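Thiamine pyrophosphokinase (Saccharomyces cerevisiae, PDB 1IG0) catalyses, as a homodimer, the transfer of pyrophosphate from ATP to thiamine, giving thiamine diphosphate and AMP in the single step from thiamine to its cofactor form. Local coordinates at residues L30-E35 against W59-L64; N38-I43 against T182-L187; K88-Y93 against R110-T115; I116-T121 against I159-G164. One frame throughout, in Å; residues are numbered along the deposited sequence.

Contact 1: residues L30-E35 against W59-L64; sequences LIHPNE and WKLHDL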
loop_
_atom_site.group_PDB
_atom_site.type_symbol
_atom_site.label_atom_id
_atom_site.label_comp_id
_atom_site.label_asym_id
_atom_site.label_seq_id
_atom_site.Cartn_x
_atom_site.Cartn_y
_atom_site.Cartn_z
ATOM N N LEU B 30 18.429 0.080 10.234
ATOM C CA LEU B 30 17.126 -0.531 9.994
ATOM C C LEU B 30 17.334 -1.924 9.411
ATOM O O LEU B 30 16.498 -2.811 9.578
ATOM C CB LEU B 30 16.308 0.311 9.007
ATOM C CG LEU B 30 15.849 1.704 9.448
ATOM C CD1 LEU B 30 15.261 2.445 8.258
ATOM C CD2 LEU B 30 14.824 1.588 10.565
ATOM N N ILE B 31 18.461 -2.102 8.729
ATOM C CA ILE B 31 18.799 -3.371 8.096
ATOM C C ILE B 31 19.883 -4.126 8.858
ATOM O O ILE B 31 19.840 -5.352 8.961
ATOM C CB ILE B 31 19.292 -3.143 6.652
ATOM C CG1 ILE B 31 18.217 -2.410 5.849
ATOM C CG2 ILE B 31 19.631 -4.476 5.995
ATOM C CD1 ILE B 31 18.680 -1.951 4.478
ATOM N N HIS B 32 20.855 -3.389 9.383
ATOM C CA HIS B 32 21.957 -3.989 10.129
ATOM C C HIS B 32 21.785 -3.720 11.625
ATOM O O HIS B 32 22.170 -2.664 12.128
ATOM C CB HIS B 32 23.289 -3.418 9.618
ATOM C CG HIS B 32 24.505 -4.064 10.206
ATOM N ND1 HIS B 32 25.728 -4.056 9.568
ATOM C CD2 HIS B 32 24.699 -4.715 11.378
ATOM C CE1 HIS B 32 26.621 -4.675 10.319
ATOM N NE2 HIS B 32 26.022 -5.085 11.424
ATOM N N PRO B 33 21.199 -4.685 12.354
ATOM C CA PRO B 33 20.955 -4.590 13.797
ATOM C C PRO B 33 22.216 -4.245 14.588
ATOM O O PRO B 33 23.326 -4.598 14.189
ATOM C CB PRO B 33 20.431 -5.981 14.147
ATOM C CG PRO B 33 19.751 -6.412 12.888
ATOM C CD PRO B 33 20.739 -5.985 11.836
ATOM N N ASN B 34 22.041 -3.557 15.711
ATOM C CA ASN B 34 23.171 -3.186 16.551
ATOM C C ASN B 34 23.595 -4.399 17.372
ATOM O O ASN B 34 22.772 -5.254 17.702
ATOM C CB ASN B 34 22.792 -2.022 17.469
ATOM C CG ASN B 34 22.390 -0.778 16.695
ATOM O OD1 ASN B 34 23.099 -0.343 15.787
ATOM N ND2 ASN B 34 21.254 -0.193 17.059
ATOM N N GLU B 35 24.880 -4.467 17.701
ATOM C CA GLU B 35 25.425 -5.589 18.455
ATOM C C GLU B 35 24.750 -5.942 19.779
ATOM O O GLU B 35 24.676 -7.117 20.137
ATOM C CB GLU B 35 26.925 -5.379 18.709
ATOM C CG GLU B 35 27.414 -3.932 18.662
ATOM C CD GLU B 35 27.818 -3.494 17.263
ATOM O OE1 GLU B 35 26.923 -3.211 16.440
ATOM O OE2 GLU B 35 29.036 -3.444 16.985
ATOM N N TRP B 59 20.127 -12.174 6.089
ATOM C CA TRP B 59 19.888 -13.378 6.873
ATOM C C TRP B 59 20.999 -13.522 7.912
ATOM O O TRP B 59 20.741 -13.799 9.083
ATOM C CB TRP B 59 19.856 -14.605 5.955
ATOM C CG TRP B 59 19.555 -15.895 6.666
ATOM C CD1 TRP B 59 20.405 -16.617 7.454
ATOM C CD2 TRP B 59 18.313 -16.611 6.653
ATOM N NE1 TRP B 59 19.769 -17.740 7.933
ATOM C CE2 TRP B 59 18.484 -17.760 7.459
ATOM C CE3 TRP B 59 17.070 -16.391 6.044
ATOM C CZ2 TRP B 59 17.460 -18.692 7.663
ATOM C CZ3 TRP B 59 16.049 -17.320 6.248
ATOM C CH2 TRP B 59 16.252 -18.454 7.056
ATOM N N LYS B 60 22.237 -13.317 7.477
ATOM C CA LYS B 60 23.386 -13.423 8.366
ATOM C C LYS B 60 23.384 -12.319 9.424
ATOM O O LYS B 60 23.879 -12.512 10.535
ATOM C CB LYS B 60 24.683 -13.356 7.553
ATOM C CG LYS B 60 25.943 -13.644 8.357
ATOM C CD LYS B 60 27.181 -13.659 7.467
ATOM C CE LYS B 60 28.422 -14.083 8.243
ATOM N NZ LYS B 60 28.710 -13.166 9.382
ATOM N N LEU B 61 22.820 -11.166 9.076
ATOM C CA LEU B 61 22.767 -10.030 9.992
ATOM C C LEU B 61 21.679 -10.128 11.056
ATOM O O LEU B 61 21.645 -9.326 11.990
ATOM C CB LEU B 61 22.587 -8.729 9.207
ATOM C CG LEU B 61 23.805 -8.214 8.442
ATOM C CD1 LEU B 61 23.419 -6.989 7.628
ATOM C CD2 LEU B 61 24.914 -7.876 9.427
ATOM N N HIS B 62 20.785 -11.100 10.917
ATOM C CA HIS B 62 19.717 -11.265 11.893
ATOM C C HIS B 62 19.803 -12.615 12.587
ATOM O O HIS B 62 20.195 -13.613 11.985
ATOM C CB HIS B 62 18.353 -11.087 11.224
ATOM C CG HIS B 62 18.118 -9.698 10.717
ATOM N ND1 HIS B 62 18.767 -9.191 9.613
ATOM C CD2 HIS B 62 17.348 -8.692 11.196
ATOM C CE1 HIS B 62 18.409 -7.931 9.433
ATOM N NE2 HIS B 62 17.549 -7.605 10.381
ATOM N N ASP B 63 19.443 -12.633 13.865
ATOM C CA ASP B 63 19.499 -13.849 14.664
ATOM C C ASP B 63 18.359 -14.823 14.385
ATOM O O ASP B 63 18.575 -15.899 13.823
ATOM C CB ASP B 63 19.526 -13.480 16.151
ATOM C CG ASP B 63 19.480 -14.694 17.059
ATOM O OD1 ASP B 63 19.997 -15.759 16.663
ATOM O OD2 ASP B 63 18.940 -14.578 18.178
ATOM N N LEU B 64 17.148 -14.447 14.778
ATOM C CA LEU B 64 15.982 -15.299 14.578
ATOM C C LEU B 64 15.326 -15.092 13.214
ATOM O O LEU B 64 15.283 -13.978 12.696
ATOM C CB LEU B 64 14.948 -15.031 15.677
ATOM C CG LEU B 64 13.715 -15.942 15.713
ATOM C CD1 LEU B 64 14.119 -17.327 16.189
ATOM C CD2 LEU B 64 12.672 -15.359 16.649
HETATM O O HOH W 1 16.696 -5.096 11.267
HETATM O O HOH W 2 23.846 -7.649 12.764
#
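L61, at the end of helix 52-61, and H62 just after it, meet H32 and P33 of the loop that leads into strand 38-43. This helix is the connection of a beta-alpha-beta crossover in the alpha/beta/alpha catalytic domain, between the parallel strands 38-43 and 64-68. The contact is carried by van der Waals and CH-pi packing, with no direct hydrogen bond between the two segments. L61 buries the most surface. Its CG stands anti to the carbonyl carbon (chi1 -74°), and the branches divide the work: CD2 sits over the centre of the H32 imidazole, 3.6 Å from the ring centroid and only 9° off its normal, while CD1 leans on H32 CG and CB. The two side chains cross at about a right angle. P33 wedges in beside them. Its CD lies 3.5 Å from the carbonyl oxygen L61 O, and its CG packs over one face of the H62 ring, displaced toward the rim and 3.5 Å from NE2. Obliquely to that ring, I31 O comes within 3.0 Å of H62 CE1, a carbon probably made slightly positive by its two nitrogens. The rotation of the imidazole is fixed at the other nitrogen, where ND1 is hydrogen-bonded to I58 O one turn back in the helix. P33 and H62 both also touch S39, which ties the packing to the first strand of the crossover. A water lies in the plane of the H62 ring at its edge, 2.8 Å from NE2, and donates a hydrogen bond to L30 O.

Contact 2: residues N38-I43 against T182-L187; sequences NSTLLI and TPISLL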
loop_
_atom_site.group_PDB
_atom_site.type_symbol
_atom_site.label_atom_id
_atom_site.label_comp_id
_atom_site.label_asym_id
_atom_site.label_seq_id
_atom_site.Cartn_x
_atom_site.Cartn_y
_atom_site.Cartn_z
ATOM N N ASN B 38 18.551 -7.601 20.184
ATOM C CA ASN B 38 18.115 -8.844 19.564
ATOM C C ASN B 38 17.659 -8.489 18.157
ATOM O O ASN B 38 17.391 -7.324 17.868
ATOM C CB ASN B 38 16.957 -9.477 20.343
ATOM C CG ASN B 38 17.422 -10.202 21.590
ATOM O OD1 ASN B 38 18.386 -10.968 21.549
ATOM N ND2 ASN B 38 16.731 -9.980 22.703
ATOM N N SER B 39 17.573 -9.484 17.284
ATOM C CA SER B 39 17.160 -9.231 15.911
ATOM C C SER B 39 16.381 -10.391 15.315
ATOM O O SER B 39 16.558 -11.545 15.706
ATOM C CB SER B 39 18.384 -8.934 15.046
ATOM O OG SER B 39 19.300 -10.012 15.077
ATOM N N THR B 40 15.521 -10.070 14.357
ATOM C CA THR B 40 14.708 -11.079 13.703
ATOM C C THR B 40 14.385 -10.692 12.271
ATOM O O THR B 40 14.135 -9.525 11.968
ATOM C CB THR B 40 13.362 -11.294 14.443
ATOM O OG1 THR B 40 13.612 -11.720 15.787
ATOM C CG2 THR B 40 12.516 -12.346 13.729
ATOM N N LEU B 41 14.410 -11.687 11.393
ATOM C CA LEU B 41 14.060 -11.487 9.996
ATOM C C LEU B 41 12.717 -12.189 9.849
ATOM O O LEU B 41 12.631 -13.410 9.980
ATOM C CB LEU B 41 15.085 -12.136 9.067
ATOM C CG LEU B 41 14.718 -12.117 7.578
ATOM C CD1 LEU B 41 14.591 -10.675 7.092
ATOM C CD2 LEU B 41 15.779 -12.866 6.778
ATOM N N LEU B 42 11.671 -11.415 9.595
ATOM C CA LEU B 42 10.336 -11.974 9.450
ATOM C C LEU B 42 9.925 -12.071 7.993
ATOM O O LEU B 42 9.931 -11.076 7.269
ATOM C CB LEU B 42 9.326 -11.112 10.209
ATOM C CG LEU B 42 7.843 -11.456 10.056
ATOM C CD1 LEU B 42 7.586 -12.877 10.538
ATOM C CD2 LEU B 42 7.013 -10.456 10.853
ATOM N N ILE B 43 9.569 -13.278 7.568
ATOM C CA ILE B 43 9.145 -13.504 6.194
ATOM C C ILE B 43 7.643 -13.733 6.165
ATOM O O ILE B 43 7.142 -14.688 6.758
ATOM C CB ILE B 43 9.843 -14.735 5.580
ATOM C CG1 ILE B 43 11.360 -14.570 5.679
ATOM C CG2 ILE B 43 9.431 -14.894 4.115
ATOM C CD1 ILE B 43 12.145 -15.765 5.162
ATOM N N THR B 182 15.217 -5.949 26.225
ATOM C CA THR B 182 16.222 -5.757 25.187
ATOM C C THR B 182 15.499 -5.485 23.875
ATOM O O THR B 182 14.569 -6.204 23.512
ATOM C CB THR B 182 17.110 -7.008 25.020
ATOM O OG1 THR B 182 17.814 -7.256 26.242
ATOM C CG2 THR B 182 18.119 -6.804 23.897
ATOM N N PRO B 183 15.908 -4.435 23.149
ATOM C CA PRO B 183 15.269 -4.097 21.875
ATOM C C PRO B 183 15.340 -5.235 20.864
ATOM O O PRO B 183 16.270 -6.038 20.887
ATOM C CB PRO B 183 16.055 -2.875 21.409
ATOM C CG PRO B 183 16.471 -2.234 22.700
ATOM C CD PRO B 183 16.921 -3.427 23.507
ATOM N N ILE B 184 14.350 -5.296 19.981
ATOM C CA ILE B 184 14.307 -6.324 18.950
ATOM C C ILE B 184 14.239 -5.664 17.581
ATOM O O ILE B 184 13.208 -5.103 17.204
ATOM C CB ILE B 184 13.073 -7.241 19.107
ATOM C CG1 ILE B 184 13.115 -7.948 20.462
ATOM C CG2 ILE B 184 13.042 -8.271 17.981
ATOM C CD1 ILE B 184 11.892 -8.815 20.738
ATOM N N SER B 185 15.345 -5.715 16.846
ATOM C CA SER B 185 15.390 -5.139 15.508
ATOM C C SER B 185 14.681 -6.124 14.586
ATOM O O SER B 185 15.172 -7.228 14.346
ATOM C CB SER B 185 16.837 -4.937 15.057
ATOM O OG SER B 185 16.882 -4.302 13.792
ATOM N N LEU B 186 13.525 -5.715 14.075
ATOM C CA LEU B 186 12.718 -6.570 13.212
ATOM C C LEU B 186 12.632 -6.085 11.765
ATOM O O LEU B 186 12.133 -4.993 11.493
ATOM C CB LEU B 186 11.311 -6.683 13.805
ATOM C CG LEU B 186 10.241 -7.505 13.088
ATOM C CD1 LEU B 186 10.652 -8.969 13.036
ATOM C CD2 LEU B 186 8.915 -7.341 13.822
ATOM N N LEU B 187 13.126 -6.906 10.843
ATOM C CA LEU B 187 13.091 -6.581 9.421
ATOM C C LEU B 187 12.106 -7.547 8.772
ATOM O O LEU B 187 12.260 -8.762 8.883
ATOM C CB LEU B 187 14.482 -6.747 8.801
ATOM C CG LEU B 187 14.654 -6.256 7.361
ATOM C CD1 LEU B 187 14.401 -4.754 7.293
ATOM C CD2 LEU B 187 16.060 -6.579 6.876
HETATM O O HOH W 3 14.060 -8.855 23.544
#
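N38 meets T182, P183 and I184 where two neighbouring parallel strands begin. From its backbone the asparagine side chain starts close to the other strand: CB is 3.5 Å from P183 O and 4.1 Å from I184 CG1. CG stands anti to the carbonyl carbon (chi1 -78°), 4.2 Å from the methyl T182 CG2; the two side chains cross at about a right angle, and ND2 comes within 3.7 Å of that methyl. At the tip, ND2 gives a hydrogen bond to a water 3.0 Å away, and that water donates to T182 O, closing a bridge just ahead of the strand 184-189. From there the backbones zip together. N38 N bonds to P183 O, S185 N to N38 O, T40 N to S185 O, L187 N to T40 O and L42 N to L187 O, assisted by CA-H...O contacts such as S39 CA to S185 O at 3.2 Å. On the face that bears N38 and T40, L186 CD1 packs against T40 CB and L42 CB, 3.8 Å from each, and helix 126-139 covers this side. On the other face L41 CD1 rests near L187 CB, under helix 52-61. Strand 38-43 thus lies between parallel neighbours 64-68 and 184-189, and the order 115-118, 93-96, 64-68, 38-43, 184-189, 216-221 is that of the Rossmann-like alpha/beta/alpha catalytic domain of thiamine pyrophosphokinases.

Contact 3: residues K88-Y93 against R110-T115; sequences KYLPNY and RKNKVT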
loop_
_atom_site.group_PDB
_atom_site.type_symbol
_atom_site.label_atom_id
_atom_site.label_comp_id
_atom_site.label_asym_id
_atom_site.label_seq_id
_atom_site.Cartn_x
_atom_site.Cartn_y
_atom_site.Cartn_z
ATOM N N LYS B 88 20.908 -24.495 4.429
ATOM C CA LYS B 88 21.650 -23.473 5.153
ATOM C C LYS B 88 20.722 -22.376 5.663
ATOM O O LYS B 88 21.007 -21.734 6.673
ATOM C CB LYS B 88 22.720 -22.858 4.248
ATOM C CG LYS B 88 23.445 -21.666 4.857
ATOM C CD LYS B 88 24.496 -21.109 3.908
ATOM C CE LYS B 88 25.127 -19.839 4.462
ATOM N NZ LYS B 88 25.782 -20.063 5.781
ATOM N N TYR B 89 19.609 -22.169 4.968
ATOM C CA TYR B 89 18.671 -21.128 5.362
ATOM C C TYR B 89 17.330 -21.630 5.882
ATOM O O TYR B 89 16.271 -21.283 5.356
ATOM C CB TYR B 89 18.466 -20.156 4.198
ATOM C CG TYR B 89 19.748 -19.463 3.803
ATOM C CD1 TYR B 89 20.538 -19.947 2.762
ATOM C CD2 TYR B 89 20.209 -18.361 4.518
ATOM C CE1 TYR B 89 21.760 -19.351 2.447
ATOM C CE2 TYR B 89 21.424 -17.760 4.216
ATOM C CZ TYR B 89 22.195 -18.258 3.181
ATOM O OH TYR B 89 23.403 -17.670 2.889
ATOM N N LEU B 90 17.389 -22.446 6.929
ATOM C CA LEU B 90 16.191 -22.988 7.554
ATOM C C LEU B 90 15.669 -21.964 8.556
ATOM O O LEU B 90 16.443 -21.379 9.312
ATOM C CB LEU B 90 16.519 -24.285 8.302
ATOM C CG LEU B 90 17.021 -25.491 7.506
ATOM C CD1 LEU B 90 17.491 -26.572 8.464
ATOM C CD2 LEU B 90 15.912 -26.018 6.610
ATOM N N PRO B 91 14.352 -21.723 8.569
ATOM C CA PRO B 91 13.797 -20.755 9.518
ATOM C C PRO B 91 13.752 -21.380 10.911
ATOM O O PRO B 91 13.732 -22.606 11.042
ATOM C CB PRO B 91 12.404 -20.494 8.959
ATOM C CG PRO B 91 12.031 -21.831 8.407
ATOM C CD PRO B 91 13.297 -22.267 7.695
ATOM N N ASN B 92 13.744 -20.550 11.948
ATOM C CA ASN B 92 13.689 -21.070 13.307
ATOM C C ASN B 92 12.269 -21.507 13.641
ATOM O O ASN B 92 12.065 -22.536 14.282
ATOM C CB ASN B 92 14.161 -20.022 14.319
ATOM C CG ASN B 92 15.613 -19.635 14.126
ATOM O OD1 ASN B 92 15.924 -18.680 13.417
ATOM N ND2 ASN B 92 16.514 -20.386 14.751
ATOM N N TYR B 93 11.289 -20.720 13.201
ATOM C CA TYR B 93 9.885 -21.037 13.447
ATOM C C TYR B 93 9.009 -20.852 12.213
ATOM O O TYR B 93 9.330 -20.087 11.303
ATOM C CB TYR B 93 9.281 -20.134 14.529
ATOM C CG TYR B 93 9.911 -20.178 15.898
ATOM C CD1 TYR B 93 10.898 -19.263 16.262
ATOM C CD2 TYR B 93 9.469 -21.088 16.857
ATOM C CE1 TYR B 93 11.423 -19.246 17.551
ATOM C CE2 TYR B 93 9.988 -21.083 18.148
ATOM C CZ TYR B 93 10.962 -20.157 18.490
ATOM O OH TYR B 93 11.460 -20.127 19.771
ATOM N N ARG B 110 9.739 -29.949 8.737
ATOM C CA ARG B 110 9.537 -30.703 9.962
ATOM C C ARG B 110 10.698 -31.674 10.117
ATOM O O ARG B 110 11.261 -31.818 11.202
ATOM C CB ARG B 110 8.229 -31.490 9.930
ATOM C CG ARG B 110 7.802 -31.918 11.321
ATOM C CD ARG B 110 6.672 -32.928 11.331
ATOM N NE ARG B 110 6.082 -33.029 12.665
ATOM C CZ ARG B 110 6.783 -33.190 13.786
ATOM N NH1 ARG B 110 8.106 -33.271 13.743
ATOM N NH2 ARG B 110 6.162 -33.256 14.956
ATOM N N LYS B 111 11.051 -32.335 9.019
ATOM C CA LYS B 111 12.146 -33.296 9.024
ATOM C C LYS B 111 13.438 -32.600 9.441
ATOM O O LYS B 111 14.263 -33.180 10.147
ATOM C CB LYS B 111 12.326 -33.911 7.633
ATOM C CG LYS B 111 12.626 -35.404 7.650
ATOM C CD LYS B 111 13.488 -35.826 6.466
ATOM C CE LYS B 111 12.852 -35.487 5.123
ATOM N NZ LYS B 111 11.613 -36.268 4.861
ATOM N N ASN B 112 13.607 -31.354 9.006
ATOM C CA ASN B 112 14.804 -30.587 9.337
ATOM C C ASN B 112 14.717 -29.850 10.674
ATOM O O ASN B 112 15.404 -28.853 10.900
ATOM C CB ASN B 112 15.136 -29.615 8.203
ATOM C CG ASN B 112 15.796 -30.310 7.026
ATOM O OD1 ASN B 112 16.915 -30.812 7.138
ATOM N ND2 ASN B 112 15.104 -30.352 5.893
ATOM N N LYS B 113 13.856 -30.359 11.547
ATOM C CA LYS B 113 13.665 -29.838 12.897
ATOM C C LYS B 113 13.252 -28.382 13.095
ATOM O O LYS B 113 13.579 -27.780 14.117
ATOM C CB LYS B 113 14.923 -30.116 13.724
ATOM C CG LYS B 113 15.381 -31.567 13.665
ATOM C CD LYS B 113 14.249 -32.521 14.015
ATOM C CE LYS B 113 14.696 -33.970 13.899
ATOM N NZ LYS B 113 13.586 -34.919 14.187
ATOM N N VAL B 114 12.537 -27.808 12.134
ATOM C CA VAL B 114 12.074 -26.435 12.296
ATOM C C VAL B 114 10.922 -26.493 13.292
ATOM O O VAL B 114 10.082 -27.389 13.217
ATOM C CB VAL B 114 11.549 -25.838 10.972
ATOM C CG1 VAL B 114 10.846 -24.509 11.241
ATOM C CG2 VAL B 114 12.700 -25.634 10.003
ATOM N N THR B 115 10.885 -25.557 14.233
ATOM C CA THR B 115 9.810 -25.545 15.216
ATOM C C THR B 115 8.553 -24.995 14.554
ATOM O O THR B 115 8.440 -23.794 14.310
ATOM C CB THR B 115 10.164 -24.673 16.436
ATOM O OG1 THR B 115 11.342 -25.192 17.066
ATOM C CG2 THR B 115 9.017 -24.671 17.441
HETATM O O HOH W 4 13.804 -24.643 15.355
#
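The Y93 ring and T115 lie side by side and point the same way. T115 CG2 approaches ring atom CD2 to 3.7 Å, obliquely, and T115 CB is equally close to that atom. The phenol continues beyond this contact to H137, which its OH hydrogen-bonds and whose ring stands at about 85° to it. At the start of the same segment, the Y89 ring has K88 CG over one face, offset toward the rim, and meets W59 edge-to-face. The P91 ring is crossed at about a right angle by V114, with P91 CG 4.1 Å from V114 CG1. Both V114 methyls also pack against P91 O, CG2 at 3.4 Å; CG1 is anti to the backbone N (chi1 170°), which directs it on toward N92 O. L90 CD1 rests 3.9 Å from N112 CB, its side chain also crossing at about a right angle. One backbone bond joins the segments: T115 N gives to N92 O, 3.2 Å away. N92 O takes a second hydrogen bond from a water that also bonds T115 OG1. The bridge of Y93 with T115 is parallel, and Y93 CA makes a CA-H...O contact with T115 O. A Schellman motif, with K113 in its positive-phi position, ends helix 103-111 and turns the chain into strand 115-118. That strand starts here as the edge of the sheet beside 93-96, with Y109 of the helix against L90, P91 and V114, and helix 141-148 against Y93.

Contact 4: residues I116-T121 against I159-G164; sequences IIKQTT and IELEKG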
loop_
_atom_site.group_PDB
_atom_site.type_symbol
_atom_site.label_atom_id
_atom_site.label_comp_id
_atom_site.label_asym_id
_atom_site.label_seq_id
_atom_site.Cartn_x
_atom_site.Cartn_y
_atom_site.Cartn_z
ATOM N N ILE B 116 7.616 -25.889 14.256
ATOM C CA ILE B 116 6.369 -25.506 13.609
ATOM C C ILE B 116 5.247 -25.428 14.635
ATOM O O ILE B 116 4.976 -26.394 15.348
ATOM C CB ILE B 116 5.998 -26.517 12.506
ATOM C CG1 ILE B 116 7.154 -26.628 11.505
ATOM C CG2 ILE B 116 4.729 -26.071 11.796
ATOM C CD1 ILE B 116 6.948 -27.664 10.421
ATOM N N ILE B 117 4.601 -24.268 14.704
ATOM C CA ILE B 117 3.520 -24.038 15.656
ATOM C C ILE B 117 2.205 -23.720 14.957
ATOM O O ILE B 117 2.125 -22.799 14.145
ATOM C CB ILE B 117 3.864 -22.866 16.604
ATOM C CG1 ILE B 117 5.179 -23.157 17.332
ATOM C CG2 ILE B 117 2.734 -22.651 17.601
ATOM C CD1 ILE B 117 5.700 -21.990 18.139
ATOM N N LYS B 118 1.174 -24.489 15.289
ATOM C CA LYS B 118 -0.143 -24.297 14.700
ATOM C C LYS B 118 -1.034 -23.453 15.610
ATOM O O LYS B 118 -1.097 -23.676 16.820
ATOM C CB LYS B 118 -0.796 -25.660 14.432
ATOM C CG LYS B 118 -2.178 -25.605 13.784
ATOM C CD LYS B 118 -2.588 -26.987 13.285
ATOM C CE LYS B 118 -3.981 -26.993 12.672
ATOM N NZ LYS B 118 -5.043 -26.809 13.697
ATOM N N GLN B 119 -1.700 -22.469 15.012
ATOM C CA GLN B 119 -2.617 -21.575 15.718
ATOM C C GLN B 119 -3.810 -21.390 14.786
ATOM O O GLN B 119 -3.675 -20.829 13.699
ATOM C CB GLN B 119 -1.942 -20.230 16.006
ATOM C CG GLN B 119 -0.835 -20.309 17.049
ATOM C CD GLN B 119 -1.370 -20.516 18.456
ATOM O OE1 GLN B 119 -1.751 -19.560 19.135
ATOM N NE2 GLN B 119 -1.415 -21.768 18.894
ATOM N N THR B 120 -4.978 -21.856 15.218
ATOM C CA THR B 120 -6.182 -21.800 14.393
ATOM C C THR B 120 -7.069 -20.561 14.480
ATOM O O THR B 120 -7.931 -20.363 13.623
ATOM C CB THR B 120 -7.084 -23.016 14.674
ATOM O OG1 THR B 120 -7.605 -22.926 16.005
ATOM C CG2 THR B 120 -6.294 -24.308 14.540
ATOM N N THR B 121 -6.875 -19.727 15.496
ATOM C CA THR B 121 -7.719 -18.546 15.647
ATOM C C THR B 121 -7.771 -17.670 14.402
ATOM O O THR B 121 -6.741 -17.338 13.814
ATOM C CB THR B 121 -7.276 -17.667 16.834
ATOM O OG1 THR B 121 -8.208 -16.591 16.999
ATOM C CG2 THR B 121 -5.885 -17.095 16.591
ATOM N N ILE B 159 1.639 -25.933 23.102
ATOM C CA ILE B 159 0.977 -24.646 22.917
ATOM C C ILE B 159 -0.485 -24.868 22.541
ATOM O O ILE B 159 -0.782 -25.591 21.588
ATOM C CB ILE B 159 1.673 -23.831 21.807
ATOM C CG1 ILE B 159 3.150 -23.646 22.161
ATOM C CG2 ILE B 159 0.995 -22.476 21.643
ATOM C CD1 ILE B 159 3.981 -23.029 21.056
ATOM N N GLU B 160 -1.393 -24.250 23.291
ATOM C CA GLU B 160 -2.823 -24.387 23.031
ATOM C C GLU B 160 -3.107 -24.028 21.571
ATOM O O GLU B 160 -2.766 -22.939 21.109
ATOM C CB GLU B 160 -3.615 -23.492 23.988
ATOM C CG GLU B 160 -5.109 -23.768 24.001
ATOM C CD GLU B 160 -5.845 -23.020 22.912
ATOM O OE1 GLU B 160 -6.821 -23.572 22.362
ATOM O OE2 GLU B 160 -5.457 -21.871 22.618
ATOM N N LEU B 161 -3.735 -24.958 20.858
ATOM C CA LEU B 161 -4.040 -24.815 19.436
ATOM C C LEU B 161 -4.781 -23.587 18.913
ATOM O O LEU B 161 -4.423 -23.063 17.860
ATOM C CB LEU B 161 -4.764 -26.072 18.945
ATOM C CG LEU B 161 -3.866 -27.289 18.707
ATOM C CD1 LEU B 161 -4.716 -28.508 18.383
ATOM C CD2 LEU B 161 -2.904 -26.985 17.566
ATOM N N GLU B 162 -5.804 -23.120 19.621
ATOM C CA GLU B 162 -6.552 -21.966 19.134
ATOM C C GLU B 162 -5.817 -20.631 19.209
ATOM O O GLU B 162 -5.625 -19.965 18.192
ATOM C CB GLU B 162 -7.883 -21.827 19.876
ATOM C CG GLU B 162 -8.789 -20.752 19.281
ATOM C CD GLU B 162 -10.039 -20.503 20.104
ATOM O OE1 GLU B 162 -10.663 -21.487 20.551
ATOM O OE2 GLU B 162 -10.402 -19.322 20.290
ATOM N N LYS B 163 -5.407 -20.244 20.413
ATOM C CA LYS B 163 -4.736 -18.963 20.608
ATOM C C LYS B 163 -3.662 -19.009 21.691
ATOM O O LYS B 163 -3.376 -17.998 22.334
ATOM C CB LYS B 163 -5.785 -17.912 20.972
ATOM C CG LYS B 163 -6.664 -18.333 22.140
ATOM C CD LYS B 163 -7.825 -17.382 22.350
ATOM C CE LYS B 163 -8.744 -17.892 23.449
ATOM N NZ LYS B 163 -9.929 -17.011 23.636
ATOM N N GLY B 164 -3.063 -20.179 21.884
ATOM C CA GLY B 164 -2.035 -20.332 22.899
ATOM C C GLY B 164 -0.929 -19.290 22.890
ATOM O O GLY B 164 -0.571 -18.753 23.940
HETATM O O HOH W 5 -10.904 -17.881 17.606
#
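Q119 reaches across to E160 with its carboxamide: NE2 donates to E160 O at 2.8 Å, with a second bond, also 2.8 Å, back to K118 O. Two bonds thus grip NE2, and with both acceptors near the amide plane they set how the carboxamide is turned. The chain bends at chi2 (-72°), which brings CD round toward the loop, and OE1 accepts from I165 N. E160 O is itself held from opposite faces, by Q119 NE2 and by G164 N. Alongside, T120 N bonds to L161 O and T121 N to E162 O, each 3.0 Å. Nearer the segment starts, I117 CD1 and I159 CD1 pack at 3.5 Å, the side chains crossing at about a right angle. A second shell shapes the loop: the E160 carboxylate takes K163 N at OE2, on the syn side, and E162 N at OE1, from above its plane. T121 OG1 bonds to Y123 N of a thiamine pocket, and the T121 side chain is about 7 Å from the bound thiamine. N156 adds bonds to K118 N and I159 O. The loop thus lies along the C-terminal end of edge strand 115-118, which pairs with 93-96, and leads through K163, the N-cap residue, into helix 164-175.

How the contacts relate
From the N terminus, contact 1 closes first, folding the loop before strand 38-43 onto the end of helix 52-61. Contact 2 opens inside that loop and ends far beyond it, so the two cross; they touch where L64 and D63 bond to L41 and S39. The long loop closed by contact 2 encloses contacts 3 and 4, which follow one another in series. Contact 3 joins the start of strand 93-96 to the end of helix 103-111, and meets contact 1 through W59 and L64. Contact 4 carries on from strand 115-118 to helix 164-175. Together they reach across five parallel strands of the sheet, from edge strand 115-118 to strand 184-189.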